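Local coordinates for 231aa long hypothetical protein-L-isoaspartate O-methyltransferase (Sulfolobus tokodaii, PDB 1VBF) that probably methylates the abnormal L-isoaspartyl residues of age-damaged proteins, with S-adenosyl-L-methionine as methyl donor, and so serves their repair or degradation, at residues B[22-27]-B[36-41]; B[77-82]-B[106-111]; B[87-92]-B[113-118]; B[100-105]-B[120-125]. One frame throughout, in Å; residues are numbered along the deposited sequence.

Interaction 1 (B[22-27]-B[36-41]); sequences KVDRSL and YAYAHT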
loop_
_atom_site.group_PDB
_atom_site.type_symbol
_atom_site.label_atom_id
_atom_site.label_comp_id
_atom_site.label_asym_id
_atom_site.label_seq_id
_atom_site.Cartn_x
_atom_site.Cartn_y
_atom_site.Cartn_z
ATOM N N LYS B 22 -21.124 -21.308 -36.182
ATOM C CA LYS B 22 -22.307 -22.148 -35.980
ATOM C C LYS B 22 -22.983 -22.204 -34.577
ATOM O O LYS B 22 -24.199 -22.068 -34.482
ATOM C CB LYS B 22 -21.958 -23.565 -36.447
ATOM C CG LYS B 22 -23.012 -24.596 -36.155
ATOM C CD LYS B 22 -22.475 -25.982 -36.439
ATOM C CE LYS B 22 -23.388 -27.060 -35.867
ATOM N NZ LYS B 22 -22.842 -28.415 -36.163
ATOM N N VAL B 23 -22.210 -22.401 -33.504
ATOM C CA VAL B 23 -22.779 -22.500 -32.153
ATOM C C VAL B 23 -23.355 -21.182 -31.628
ATOM O O VAL B 23 -22.673 -20.166 -31.554
ATOM C CB VAL B 23 -21.723 -23.063 -31.138
ATOM C CG1 VAL B 23 -22.310 -23.129 -29.735
ATOM C CG2 VAL B 23 -21.259 -24.457 -31.580
ATOM N N ASP B 24 -24.624 -21.208 -31.259
ATOM C CA ASP B 24 -25.281 -20.004 -30.777
ATOM C C ASP B 24 -25.048 -19.826 -29.285
ATOM O O ASP B 24 -25.724 -20.448 -28.469
ATOM C CB ASP B 24 -26.784 -20.074 -31.092
ATOM C CG ASP B 24 -27.537 -18.836 -30.642
ATOM O OD1 ASP B 24 -26.872 -17.864 -30.223
ATOM O OD2 ASP B 24 -28.790 -18.831 -30.708
ATOM N N ARG B 25 -24.101 -18.961 -28.940
ATOM C CA ARG B 25 -23.751 -18.709 -27.546
ATOM C C ARG B 25 -24.895 -18.187 -26.653
ATOM O O ARG B 25 -24.846 -18.306 -25.437
ATOM C CB ARG B 25 -22.538 -17.768 -27.499
ATOM C CG ARG B 25 -22.007 -17.466 -26.103
ATOM C CD ARG B 25 -20.582 -16.907 -26.172
ATOM N NE ARG B 25 -20.056 -16.536 -24.855
ATOM C CZ ARG B 25 -19.968 -15.289 -24.392
ATOM N NH1 ARG B 25 -20.364 -14.271 -25.138
ATOM N NH2 ARG B 25 -19.498 -15.059 -23.174
ATOM N N SER B 26 -25.936 -17.620 -27.229
ATOM C CA SER B 26 -27.013 -17.144 -26.378
ATOM C C SER B 26 -27.775 -18.344 -25.800
ATOM O O SER B 26 -28.522 -18.220 -24.814
ATOM C CB SER B 26 -27.955 -16.244 -27.174
ATOM O OG SER B 26 -28.438 -16.935 -28.304
ATOM N N LEU B 27 -27.575 -19.506 -26.418
ATOM C CA LEU B 27 -28.218 -20.735 -25.977
ATOM C C LEU B 27 -27.600 -21.300 -24.694
ATOM O O LEU B 27 -28.152 -22.223 -24.082
ATOM C CB LEU B 27 -28.168 -21.794 -27.085
ATOM C CG LEU B 27 -29.407 -22.022 -27.981
ATOM C CD1 LEU B 27 -30.282 -20.762 -28.111
ATOM C CD2 LEU B 27 -28.918 -22.491 -29.353
ATOM N N TYR B 36 -25.394 -10.262 -24.165
ATOM C CA TYR B 36 -23.938 -10.325 -24.184
ATOM C C TYR B 36 -23.426 -11.470 -25.025
ATOM O O TYR B 36 -22.251 -11.770 -24.988
ATOM C CB TYR B 36 -23.363 -10.455 -22.774
ATOM C CG TYR B 36 -23.603 -9.268 -21.875
ATOM C CD1 TYR B 36 -24.851 -9.048 -21.305
ATOM C CD2 TYR B 36 -22.574 -8.366 -21.581
ATOM C CE1 TYR B 36 -25.070 -7.961 -20.464
ATOM C CE2 TYR B 36 -22.785 -7.277 -20.736
ATOM C CZ TYR B 36 -24.037 -7.086 -20.183
ATOM O OH TYR B 36 -24.264 -6.025 -19.341
ATOM N N ALA B 37 -24.303 -12.124 -25.771
ATOM C CA ALA B 37 -23.860 -13.230 -26.602
ATOM C C ALA B 37 -22.679 -12.800 -27.494
ATOM O O ALA B 37 -21.643 -13.479 -27.570
ATOM C CB ALA B 37 -25.013 -13.727 -27.458
ATOM N N TYR B 38 -22.828 -11.666 -28.167
ATOM C CA TYR B 38 -21.776 -11.202 -29.042
ATOM C C TYR B 38 -21.472 -9.703 -28.923
ATOM O O TYR B 38 -20.974 -9.069 -29.880
ATOM C CB TYR B 38 -22.099 -11.609 -30.480
ATOM C CG TYR B 38 -22.171 -13.106 -30.645
ATOM C CD1 TYR B 38 -23.371 -13.791 -30.462
ATOM C CD2 TYR B 38 -21.022 -13.857 -30.924
ATOM C CE1 TYR B 38 -23.431 -15.197 -30.551
ATOM C CE2 TYR B 38 -21.066 -15.263 -31.011
ATOM C CZ TYR B 38 -22.276 -15.925 -30.822
ATOM O OH TYR B 38 -22.323 -17.308 -30.876
ATOM N N ALA B 39 -21.746 -9.156 -27.729
ATOM C CA ALA B 39 -21.493 -7.744 -27.422
ATOM C C ALA B 39 -20.802 -7.646 -26.056
ATOM O O ALA B 39 -21.117 -8.423 -25.152
ATOM C CB ALA B 39 -22.792 -6.978 -27.410
ATOM N N HIS B 40 -19.877 -6.699 -25.899
ATOM C CA HIS B 40 -19.144 -6.541 -24.634
ATOM C C HIS B 40 -18.248 -7.740 -24.490
ATOM O O HIS B 40 -17.938 -8.208 -23.400
ATOM C CB HIS B 40 -20.115 -6.444 -23.461
ATOM C CG HIS B 40 -21.009 -5.255 -23.555
ATOM N ND1 HIS B 40 -20.545 -3.969 -23.375
ATOM C CD2 HIS B 40 -22.301 -5.140 -23.943
ATOM C CE1 HIS B 40 -21.512 -3.112 -23.651
ATOM N NE2 HIS B 40 -22.587 -3.795 -24.002
ATOM N N THR B 41 -17.815 -8.199 -25.646
ATOM C CA THR B 41 -16.969 -9.356 -25.796
ATOM C C THR B 41 -15.727 -9.480 -24.896
ATOM O O THR B 41 -15.139 -10.564 -24.772
ATOM C CB THR B 41 -16.626 -9.445 -27.279
ATOM O OG1 THR B 41 -17.600 -10.281 -27.907
ATOM C CG2 THR B 41 -15.253 -9.981 -27.518
HETATM O O HOH W 1 -20.376 -19.195 -31.476
#
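Y38 reaches over with the tip of its ring, and R25 reaches back with an outstretched chain. The ring of Y38, its CG anti to its own carbonyl carbon (chi1 -62°), brings the hydroxyl to the start of the 3-10 segment 25-27. There R25 N donates to Y38 OH at 3.1 Å, almost straight at 169°. Y38 OH donates to a water in the ring plane, the water oxygen 2.8 Å from Y38 OH, and that water donates to V23 O. R25, its CG anti to the backbone N and its chain extended to NE, sets NH1 2.9 Å from A37 O. This oxygen lies in the guanidinium plane at its edge, while NH1 stands above the carbonyl plane. S26 CB rests on A37 CB at 3.9 Å, and D24 OD1 accepts from both S26 N and OG, an Asx turn. L56 of helix 56-65 touches both R25 and Y38. A phenylalanine at Y38 would remove the hydroxyl and would probably leave R25 N and the water less well held. Side chains serving backbone polar groups thus join the two loop pieces, and donation by the buried guanidinium is likely to help offset the cost of burying its charge.

Interaction 2 (B[77-82]-B[106-111]); sequences IGTGIG and NYASKL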
loop_
_atom_site.group_PDB
_atom_site.type_symbol
_atom_site.label_atom_id
_atom_site.label_comp_id
_atom_site.label_asym_id
_atom_site.label_seq_id
_atom_site.Cartn_x
_atom_site.Cartn_y
_atom_site.Cartn_z
ATOM N N ILE B 77 -10.910 -28.496 -18.060
ATOM C CA ILE B 77 -11.126 -28.295 -16.626
ATOM C C ILE B 77 -11.957 -27.039 -16.329
ATOM O O ILE B 77 -11.440 -25.926 -16.368
ATOM C CB ILE B 77 -9.800 -28.156 -15.849
ATOM C CG1 ILE B 77 -8.803 -29.261 -16.235
ATOM C CG2 ILE B 77 -10.093 -28.180 -14.359
ATOM C CD1 ILE B 77 -9.262 -30.684 -16.014
ATOM N N GLY B 78 -13.241 -27.225 -16.034
ATOM C CA GLY B 78 -14.114 -26.110 -15.726
ATOM C C GLY B 78 -15.257 -25.936 -16.714
ATOM O O GLY B 78 -15.382 -24.899 -17.365
ATOM N N THR B 79 -16.122 -26.933 -16.815
ATOM C CA THR B 79 -17.243 -26.899 -17.752
ATOM C C THR B 79 -18.021 -25.590 -17.772
ATOM O O THR B 79 -18.275 -25.030 -18.837
ATOM C CB THR B 79 -18.231 -28.067 -17.477
ATOM O OG1 THR B 79 -17.505 -29.301 -17.499
ATOM C CG2 THR B 79 -19.325 -28.123 -18.538
ATOM N N GLY B 80 -18.400 -25.099 -16.605
ATOM C CA GLY B 80 -19.147 -23.863 -16.574
ATOM C C GLY B 80 -20.461 -24.003 -17.317
ATOM O O GLY B 80 -21.153 -25.000 -17.135
ATOM N N ILE B 81 -20.799 -23.023 -18.160
ATOM C CA ILE B 81 -22.057 -23.047 -18.899
ATOM C C ILE B 81 -22.036 -23.907 -20.154
ATOM O O ILE B 81 -22.999 -23.928 -20.893
ATOM C CB ILE B 81 -22.510 -21.631 -19.287
ATOM C CG1 ILE B 81 -21.572 -21.051 -20.347
ATOM C CG2 ILE B 81 -22.542 -20.747 -18.061
ATOM C CD1 ILE B 81 -22.046 -19.721 -20.918
ATOM N N GLY B 82 -20.937 -24.596 -20.412
ATOM C CA GLY B 82 -20.878 -25.481 -21.566
ATOM C C GLY B 82 -20.602 -24.931 -22.947
ATOM O O GLY B 82 -20.379 -25.716 -23.872
ATOM N N ASN B 106 -25.236 -28.813 -12.834
ATOM C CA ASN B 106 -26.641 -29.002 -13.121
ATOM C C ASN B 106 -27.085 -28.122 -14.278
ATOM O O ASN B 106 -27.682 -28.605 -15.247
ATOM C CB ASN B 106 -27.496 -28.693 -11.886
ATOM C CG ASN B 106 -27.275 -29.684 -10.742
ATOM O OD1 ASN B 106 -26.962 -30.851 -10.966
ATOM N ND2 ASN B 106 -27.462 -29.221 -9.508
ATOM N N TYR B 107 -26.787 -26.827 -14.165
ATOM C CA TYR B 107 -27.171 -25.853 -15.171
ATOM C C TYR B 107 -26.762 -26.277 -16.576
ATOM O O TYR B 107 -27.517 -26.079 -17.527
ATOM C CB TYR B 107 -26.570 -24.493 -14.824
ATOM C CG TYR B 107 -26.781 -23.409 -15.874
ATOM C CD1 TYR B 107 -27.974 -22.667 -15.950
ATOM C CD2 TYR B 107 -25.787 -23.136 -16.805
ATOM C CE1 TYR B 107 -28.149 -21.681 -16.936
ATOM C CE2 TYR B 107 -25.956 -22.173 -17.780
ATOM C CZ TYR B 107 -27.122 -21.449 -17.848
ATOM O OH TYR B 107 -27.202 -20.500 -18.839
ATOM N N ALA B 108 -25.590 -26.884 -16.718
ATOM C CA ALA B 108 -25.127 -27.276 -18.047
ATOM C C ALA B 108 -25.525 -28.654 -18.545
ATOM O O ALA B 108 -25.463 -28.905 -19.746
ATOM C CB ALA B 108 -23.612 -27.141 -18.133
ATOM N N SER B 109 -25.900 -29.542 -17.626
ATOM C CA SER B 109 -26.307 -30.924 -17.936
ATOM C C SER B 109 -27.263 -31.026 -19.135
ATOM O O SER B 109 -27.112 -31.871 -20.034
ATOM C CB SER B 109 -26.994 -31.535 -16.712
ATOM O OG SER B 109 -28.182 -30.820 -16.418
ATOM N N LYS B 110 -28.249 -30.144 -19.114
ATOM C CA LYS B 110 -29.281 -30.045 -20.129
ATOM C C LYS B 110 -28.857 -29.343 -21.439
ATOM O O LYS B 110 -29.291 -29.719 -22.521
ATOM C CB LYS B 110 -30.454 -29.319 -19.471
ATOM C CG LYS B 110 -29.943 -28.312 -18.410
ATOM C CD LYS B 110 -30.961 -27.915 -17.344
ATOM C CE LYS B 110 -31.126 -29.005 -16.298
ATOM N NZ LYS B 110 -32.052 -28.589 -15.204
ATOM N N LEU B 111 -27.985 -28.345 -21.336
ATOM C CA LEU B 111 -27.541 -27.571 -22.491
ATOM C C LEU B 111 -26.638 -28.236 -23.520
ATOM O O LEU B 111 -26.422 -27.672 -24.591
ATOM C CB LEU B 111 -26.856 -26.290 -22.009
ATOM C CG LEU B 111 -27.680 -25.381 -21.092
ATOM C CD1 LEU B 111 -26.755 -24.406 -20.351
ATOM C CD2 LEU B 111 -28.731 -24.654 -21.920
#
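I81 and Y107 lie alongside each other and point the same way, one from a glycine-rich loop and the other from helix 102-109. The ring of Y107, its CG anti to the backbone N (chi1 174°), brings CE2 to 3.7 Å from I81 CG2, and I81 CB is nearly as close. A108, the next residue of the helix, aims its methyl at the type II' turn from T79 to G82. A108 CB comes to 3.4 Å from G80 O, while T79 CG2 lies farther off, 4.4 Å from A108 CB. Four residues past Y107, L111 brings CD1 to 3.8 Å from I81 O. The turn is closed by G82 N donating to T79 O at 3.1 Å, and G82 N itself lies 4.3 Å from A108 CB. The sequence here, IGTGIG after a strand, matches the glycine-rich first motif of the Rossmann-like methyltransferases, which in relatives lines the S-adenosylmethionine pocket. Y107 OH bonds to F28 O, and N32 of a second subunit packs on the ring. The loop leaves strand 73-77, hydrogen-bonds through G78 and T79 to V98 of strand 94-99, gives G80 N to the E99 carboxylate, and enters helix 83-91 with helix 102-109 packed against its turn.

Interaction 3 (B[87-92]-B[113-118]); sequences LIAEIV and SYYNNI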
loop_
_atom_site.group_PDB
_atom_site.type_symbol
_atom_site.label_atom_id
_atom_site.label_comp_id
_atom_site.label_asym_id
_atom_site.label_seq_id
_atom_site.Cartn_x
_atom_site.Cartn_y
_atom_site.Cartn_z
ATOM N N LEU B 87 -18.069 -25.758 -28.564
ATOM C CA LEU B 87 -17.135 -25.433 -29.648
ATOM C C LEU B 87 -16.038 -26.479 -29.841
ATOM O O LEU B 87 -15.614 -26.736 -30.971
ATOM C CB LEU B 87 -16.474 -24.075 -29.415
ATOM C CG LEU B 87 -17.345 -22.811 -29.306
ATOM C CD1 LEU B 87 -16.434 -21.614 -29.076
ATOM C CD2 LEU B 87 -18.193 -22.602 -30.569
ATOM N N ILE B 88 -15.567 -27.084 -28.753
ATOM C CA ILE B 88 -14.529 -28.104 -28.863
ATOM C C ILE B 88 -15.137 -29.398 -29.435
ATOM O O ILE B 88 -14.588 -30.033 -30.349
ATOM C CB ILE B 88 -13.897 -28.381 -27.482
ATOM C CG1 ILE B 88 -13.311 -27.084 -26.923
ATOM C CG2 ILE B 88 -12.795 -29.461 -27.589
ATOM C CD1 ILE B 88 -12.767 -27.216 -25.533
ATOM N N ALA B 89 -16.283 -29.779 -28.887
ATOM C CA ALA B 89 -16.998 -30.973 -29.321
ATOM C C ALA B 89 -17.238 -30.949 -30.838
ATOM O O ALA B 89 -17.172 -31.977 -31.513
ATOM C CB ALA B 89 -18.317 -31.060 -28.584
ATOM N N GLU B 90 -17.533 -29.771 -31.372
ATOM C CA GLU B 90 -17.746 -29.627 -32.803
ATOM C C GLU B 90 -16.511 -30.018 -33.626
ATOM O O GLU B 90 -16.628 -30.597 -34.690
ATOM C CB GLU B 90 -18.099 -28.184 -33.128
ATOM C CG GLU B 90 -19.418 -27.703 -32.559
ATOM C CD GLU B 90 -20.619 -28.100 -33.411
ATOM O OE1 GLU B 90 -20.442 -28.316 -34.634
ATOM O OE2 GLU B 90 -21.741 -28.173 -32.856
ATOM N N ILE B 91 -15.328 -29.727 -33.118
ATOM C CA ILE B 91 -14.118 -29.975 -33.870
ATOM C C ILE B 91 -13.494 -31.322 -33.620
ATOM O O ILE B 91 -13.076 -32.040 -34.536
ATOM C CB ILE B 91 -13.036 -28.896 -33.503
ATOM C CG1 ILE B 91 -13.592 -27.498 -33.737
ATOM C CG2 ILE B 91 -11.694 -29.173 -34.232
ATOM C CD1 ILE B 91 -12.777 -26.430 -33.066
ATOM N N VAL B 92 -13.414 -31.632 -32.341
ATOM C CA VAL B 92 -12.745 -32.821 -31.864
ATOM C C VAL B 92 -13.527 -34.153 -31.851
ATOM O O VAL B 92 -14.745 -34.178 -31.990
ATOM C CB VAL B 92 -12.161 -32.469 -30.461
ATOM C CG1 VAL B 92 -12.671 -33.425 -29.398
ATOM C CG2 VAL B 92 -10.645 -32.442 -30.534
ATOM N N SER B 113 -27.063 -31.590 -24.623
ATOM C CA SER B 113 -27.736 -32.796 -25.108
ATOM C C SER B 113 -27.450 -33.089 -26.582
ATOM O O SER B 113 -27.175 -34.225 -26.958
ATOM C CB SER B 113 -29.238 -32.660 -24.880
ATOM O OG SER B 113 -29.722 -31.509 -25.540
ATOM N N TYR B 114 -27.519 -32.061 -27.409
ATOM C CA TYR B 114 -27.256 -32.201 -28.832
ATOM C C TYR B 114 -25.921 -32.879 -29.144
ATOM O O TYR B 114 -25.640 -33.223 -30.292
ATOM C CB TYR B 114 -27.265 -30.815 -29.474
ATOM C CG TYR B 114 -26.628 -30.746 -30.845
ATOM C CD1 TYR B 114 -27.265 -31.283 -31.965
ATOM C CD2 TYR B 114 -25.391 -30.117 -31.027
ATOM C CE1 TYR B 114 -26.683 -31.186 -33.245
ATOM C CE2 TYR B 114 -24.799 -30.018 -32.292
ATOM C CZ TYR B 114 -25.447 -30.549 -33.394
ATOM O OH TYR B 114 -24.866 -30.440 -34.641
ATOM N N TYR B 115 -25.081 -33.065 -28.141
ATOM C CA TYR B 115 -23.787 -33.666 -28.421
ATOM C C TYR B 115 -23.690 -35.086 -27.910
ATOM O O TYR B 115 -24.266 -35.424 -26.876
ATOM C CB TYR B 115 -22.668 -32.790 -27.814
ATOM C CG TYR B 115 -22.520 -31.424 -28.468
ATOM C CD1 TYR B 115 -21.750 -31.268 -29.623
ATOM C CD2 TYR B 115 -23.219 -30.314 -27.982
ATOM C CE1 TYR B 115 -21.681 -30.033 -30.288
ATOM C CE2 TYR B 115 -23.171 -29.080 -28.636
ATOM C CZ TYR B 115 -22.397 -28.944 -29.795
ATOM O OH TYR B 115 -22.358 -27.755 -30.495
ATOM N N ASN B 116 -22.957 -35.924 -28.626
ATOM C CA ASN B 116 -22.796 -37.304 -28.215
ATOM C C ASN B 116 -21.326 -37.636 -28.003
ATOM O O ASN B 116 -20.949 -38.805 -27.905
ATOM C CB ASN B 116 -23.405 -38.223 -29.275
ATOM C CG ASN B 116 -22.426 -38.586 -30.403
ATOM O OD1 ASN B 116 -21.652 -37.746 -30.889
ATOM N ND2 ASN B 116 -22.472 -39.849 -30.834
ATOM N N ASN B 117 -20.489 -36.604 -27.931
ATOM C CA ASN B 117 -19.059 -36.820 -27.750
ATOM C C ASN B 117 -18.457 -36.018 -26.607
ATOM O O ASN B 117 -17.256 -35.722 -26.610
ATOM C CB ASN B 117 -18.299 -36.535 -29.054
ATOM C CG ASN B 117 -18.302 -35.066 -29.439
ATOM O OD1 ASN B 117 -19.214 -34.313 -29.084
ATOM N ND2 ASN B 117 -17.288 -34.658 -30.186
ATOM N N ILE B 118 -19.291 -35.708 -25.614
ATOM C CA ILE B 118 -18.872 -34.947 -24.440
ATOM C C ILE B 118 -19.184 -35.680 -23.120
ATOM O O ILE B 118 -20.343 -35.825 -22.743
ATOM C CB ILE B 118 -19.590 -33.580 -24.369
ATOM C CG1 ILE B 118 -19.383 -32.784 -25.648
ATOM C CG2 ILE B 118 -19.102 -32.795 -23.169
ATOM C CD1 ILE B 118 -20.221 -31.494 -25.653
#
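Residues 87-91 form the last part of helix 83-91, while the irregular run 113-118 leads into strand 118-122; the two come closest at A89 and N117, whose CA atoms are 6.4 Å apart. In the Rossmann-like fold of this methyltransferase, the contact ties the C-terminal end of one helix to the approach to an outer strand of the sheet. The helix ends with I88 O accepting from both I91 N and V92 N. A89 presents its small methyl to three residues: CB meets Y115 CD1 at 3.6 Å, I118 CD1 at 3.5 Å, and also N117 OD1. The N117 amide then grips the helix end, its ND2 donating to A89 O at 3.0 Å along a line close to straight (167°), in the carbonyl plane and on a lone pair. The same nitrogen also bonds to D93 O. E90 folds at chi2 (-82°) so that its carboxylate meets the Y115 hydroxyl, with carboxylate and ring planes at right angles. E90 OE1 forms a salt bridge with K22 NZ, which also bonds to Y114 OH. Y114 CD2 sits 3.4 Å above one face of the Y115 ring, offset toward the rim. A leucine at Y115 would lose the hydroxyl and the ring and would probably leave the E90 carboxylate less firmly placed and A89 less covered. Y115 OH donates to E90 OE2 at 2.5 Å, on the anti lone pair, the one turned away from OE1.

Interaction 4 (B[100-105]-B[120-125]); sequences INEKMY and LILGDG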
loop_
_atom_site.group_PDB
_atom_site.type_symbol
_atom_site.label_atom_id
_atom_site.label_comp_id
_atom_site.label_asym_id
_atom_site.label_seq_id
_atom_site.Cartn_x
_atom_site.Cartn_y
_atom_site.Cartn_z
ATOM N N ILE B 100 -16.463 -28.672 -10.829
ATOM C CA ILE B 100 -16.438 -28.944 -9.396
ATOM C C ILE B 100 -17.651 -28.454 -8.626
ATOM O O ILE B 100 -17.974 -28.976 -7.555
ATOM C CB ILE B 100 -15.153 -28.340 -8.740
ATOM C CG1 ILE B 100 -14.934 -28.917 -7.349
ATOM C CG2 ILE B 100 -15.276 -26.837 -8.596
ATOM C CD1 ILE B 100 -13.539 -28.627 -6.806
ATOM N N ASN B 101 -18.324 -27.455 -9.181
ATOM C CA ASN B 101 -19.481 -26.855 -8.531
ATOM C C ASN B 101 -20.732 -27.540 -9.015
ATOM O O ASN B 101 -21.019 -27.560 -10.208
ATOM C CB ASN B 101 -19.517 -25.358 -8.839
ATOM C CG ASN B 101 -20.723 -24.661 -8.245
ATOM O OD1 ASN B 101 -21.862 -24.897 -8.651
ATOM N ND2 ASN B 101 -20.479 -23.786 -7.285
ATOM N N GLU B 102 -21.475 -28.112 -8.079
ATOM C CA GLU B 102 -22.679 -28.828 -8.430
ATOM C C GLU B 102 -23.747 -28.006 -9.137
ATOM O O GLU B 102 -24.265 -28.442 -10.161
ATOM C CB GLU B 102 -23.272 -29.514 -7.196
ATOM C CG GLU B 102 -24.527 -30.329 -7.532
ATOM C CD GLU B 102 -24.771 -31.519 -6.609
ATOM O OE1 GLU B 102 -25.902 -32.060 -6.642
ATOM O OE2 GLU B 102 -23.842 -31.916 -5.871
ATOM N N LYS B 103 -24.085 -26.829 -8.620
ATOM C CA LYS B 103 -25.103 -26.007 -9.261
ATOM C C LYS B 103 -24.739 -25.725 -10.710
ATOM O O LYS B 103 -25.587 -25.760 -11.588
ATOM C CB LYS B 103 -25.280 -24.700 -8.507
ATOM C CG LYS B 103 -25.663 -24.915 -7.071
ATOM C CD LYS B 103 -26.062 -23.625 -6.400
ATOM C CE LYS B 103 -26.402 -23.842 -4.940
ATOM N NZ LYS B 103 -27.530 -24.800 -4.825
HETATM N N MSE B 104 -23.463 -25.455 -10.954
HETATM C CA MSE B 104 -22.961 -25.199 -12.291
HETATM C C MSE B 104 -23.111 -26.456 -13.162
HETATM O O MSE B 104 -23.510 -26.378 -14.328
HETATM C CB MSE B 104 -21.489 -24.787 -12.209
HETATM C CG MSE B 104 -20.874 -24.372 -13.545
HETATM SE SE MSE B 104 -21.524 -22.679 -14.313
HETATM C CE MSE B 104 -22.807 -22.120 -12.971
ATOM N N TYR B 105 -22.770 -27.604 -12.578
ATOM C CA TYR B 105 -22.852 -28.920 -13.218
ATOM C C TYR B 105 -24.287 -29.187 -13.687
ATOM O O TYR B 105 -24.524 -29.721 -14.780
ATOM C CB TYR B 105 -22.446 -29.998 -12.202
ATOM C CG TYR B 105 -22.555 -31.426 -12.692
ATOM C CD1 TYR B 105 -21.681 -31.912 -13.650
ATOM C CD2 TYR B 105 -23.559 -32.280 -12.222
ATOM C CE1 TYR B 105 -21.800 -33.203 -14.141
ATOM C CE2 TYR B 105 -23.681 -33.570 -12.705
ATOM C CZ TYR B 105 -22.798 -34.021 -13.665
ATOM O OH TYR B 105 -22.907 -35.291 -14.161
ATOM N N LEU B 120 -19.333 -35.498 -19.306
ATOM C CA LEU B 120 -19.411 -34.516 -18.241
ATOM C C LEU B 120 -19.220 -35.076 -16.815
ATOM O O LEU B 120 -20.097 -35.743 -16.272
ATOM C CB LEU B 120 -20.760 -33.805 -18.316
ATOM C CG LEU B 120 -21.078 -33.095 -19.635
ATOM C CD1 LEU B 120 -22.560 -32.759 -19.687
ATOM C CD2 LEU B 120 -20.213 -31.829 -19.778
ATOM N N ILE B 121 -18.089 -34.746 -16.201
ATOM C CA ILE B 121 -17.743 -35.181 -14.849
ATOM C C ILE B 121 -17.984 -34.108 -13.782
ATOM O O ILE B 121 -17.679 -32.937 -14.004
ATOM C CB ILE B 121 -16.246 -35.567 -14.784
ATOM C CG1 ILE B 121 -16.030 -36.919 -15.459
ATOM C CG2 ILE B 121 -15.758 -35.606 -13.344
ATOM C CD1 ILE B 121 -16.528 -37.001 -16.859
ATOM N N LEU B 122 -18.523 -34.522 -12.628
ATOM C CA LEU B 122 -18.756 -33.625 -11.492
ATOM C C LEU B 122 -17.652 -33.991 -10.498
ATOM O O LEU B 122 -17.751 -35.006 -9.844
ATOM C CB LEU B 122 -20.100 -33.908 -10.843
ATOM C CG LEU B 122 -20.704 -32.799 -9.966
ATOM C CD1 LEU B 122 -21.483 -33.465 -8.853
ATOM C CD2 LEU B 122 -19.640 -31.841 -9.390
ATOM N N GLY B 123 -16.605 -33.181 -10.379
ATOM C CA GLY B 123 -15.530 -33.536 -9.476
ATOM C C GLY B 123 -14.424 -32.504 -9.395
ATOM O O GLY B 123 -14.570 -31.381 -9.873
ATOM N N ASP B 124 -13.311 -32.886 -8.785
ATOM C CA ASP B 124 -12.163 -32.016 -8.587
ATOM C C ASP B 124 -11.358 -31.949 -9.868
ATOM O O ASP B 124 -10.598 -32.871 -10.183
ATOM C CB ASP B 124 -11.308 -32.591 -7.458
ATOM C CG ASP B 124 -10.092 -31.746 -7.139
ATOM O OD1 ASP B 124 -9.705 -30.863 -7.932
ATOM O OD2 ASP B 124 -9.503 -31.986 -6.073
ATOM N N GLY B 125 -11.506 -30.857 -10.601
ATOM C CA GLY B 125 -10.787 -30.709 -11.854
ATOM C C GLY B 125 -9.278 -30.738 -11.706
ATOM O O GLY B 125 -8.549 -31.021 -12.656
HETATM O O HOH W 2 -23.109 -35.858 -16.590
#
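L120 opens the strand side of the contact, its carbonyl O at the edge of the Y105 ring and in the ring plane. A water bridges the two, 3.0 Å from L120 O, to which it donates, and 2.5 Å from Y105 OH. I121 turns away, packs on V98 and pairs its backbone with S97 and E99 of strand 94-99. L122 makes the largest share of the contact. Its CB stands over the centre of the Y105 ring, 3.7 Å from the centroid and 7° off the ring normal, a CH-pi contact, while L122 CG sits 3.6 Å from Y105 CG. Y105 CG, anti to the backbone N (chi1 177°), carries the ring out to L122, and chi2 of 70° turns its face to L122 CB. The branches of L122 spread further: CD2 lies 3.8 Å from I100 O and CD1 4.1 Å from E102 OE2. This is the join within a beta-alpha-beta unit, strand 94-99, helix 102-109, strand 118-122. N101 starts the helix as its N-cap, OD1 accepting from M104 N at 2.9 Å, and K103, two residues on, makes a cation-pi contact with Y36 of a second subunit. G123 O receives a CA-H...O contact from I100 CA at 3.1 Å, and the G123 backbone bonds to E99. D124 CA meets I100 CD1, while the D124 carboxylate accepts from T126 N through OD1 and from L199 N through OD2.

From the N terminus, interaction 1 closes first: helix 14-22 runs out into 22-27, and eight residues of loop bring 36-41 back on it before strand 45-48. The other three follow and cross one another, since 77-82, 87-92 and 100-105 all pass before their partners 106-111, 113-118 and 120-125 come round in the same order. Together they tie strands 118-122, 94-99 and 73-77, at one edge of the sheet, to helices 83-91 and 102-109. Interactions 2 and 4 share helix 102-109, the selenium of M104 packing on G80. V23, packed on L87 and Y115, joins interaction 1 to interaction 3, and L27 touches L111 of interaction 2.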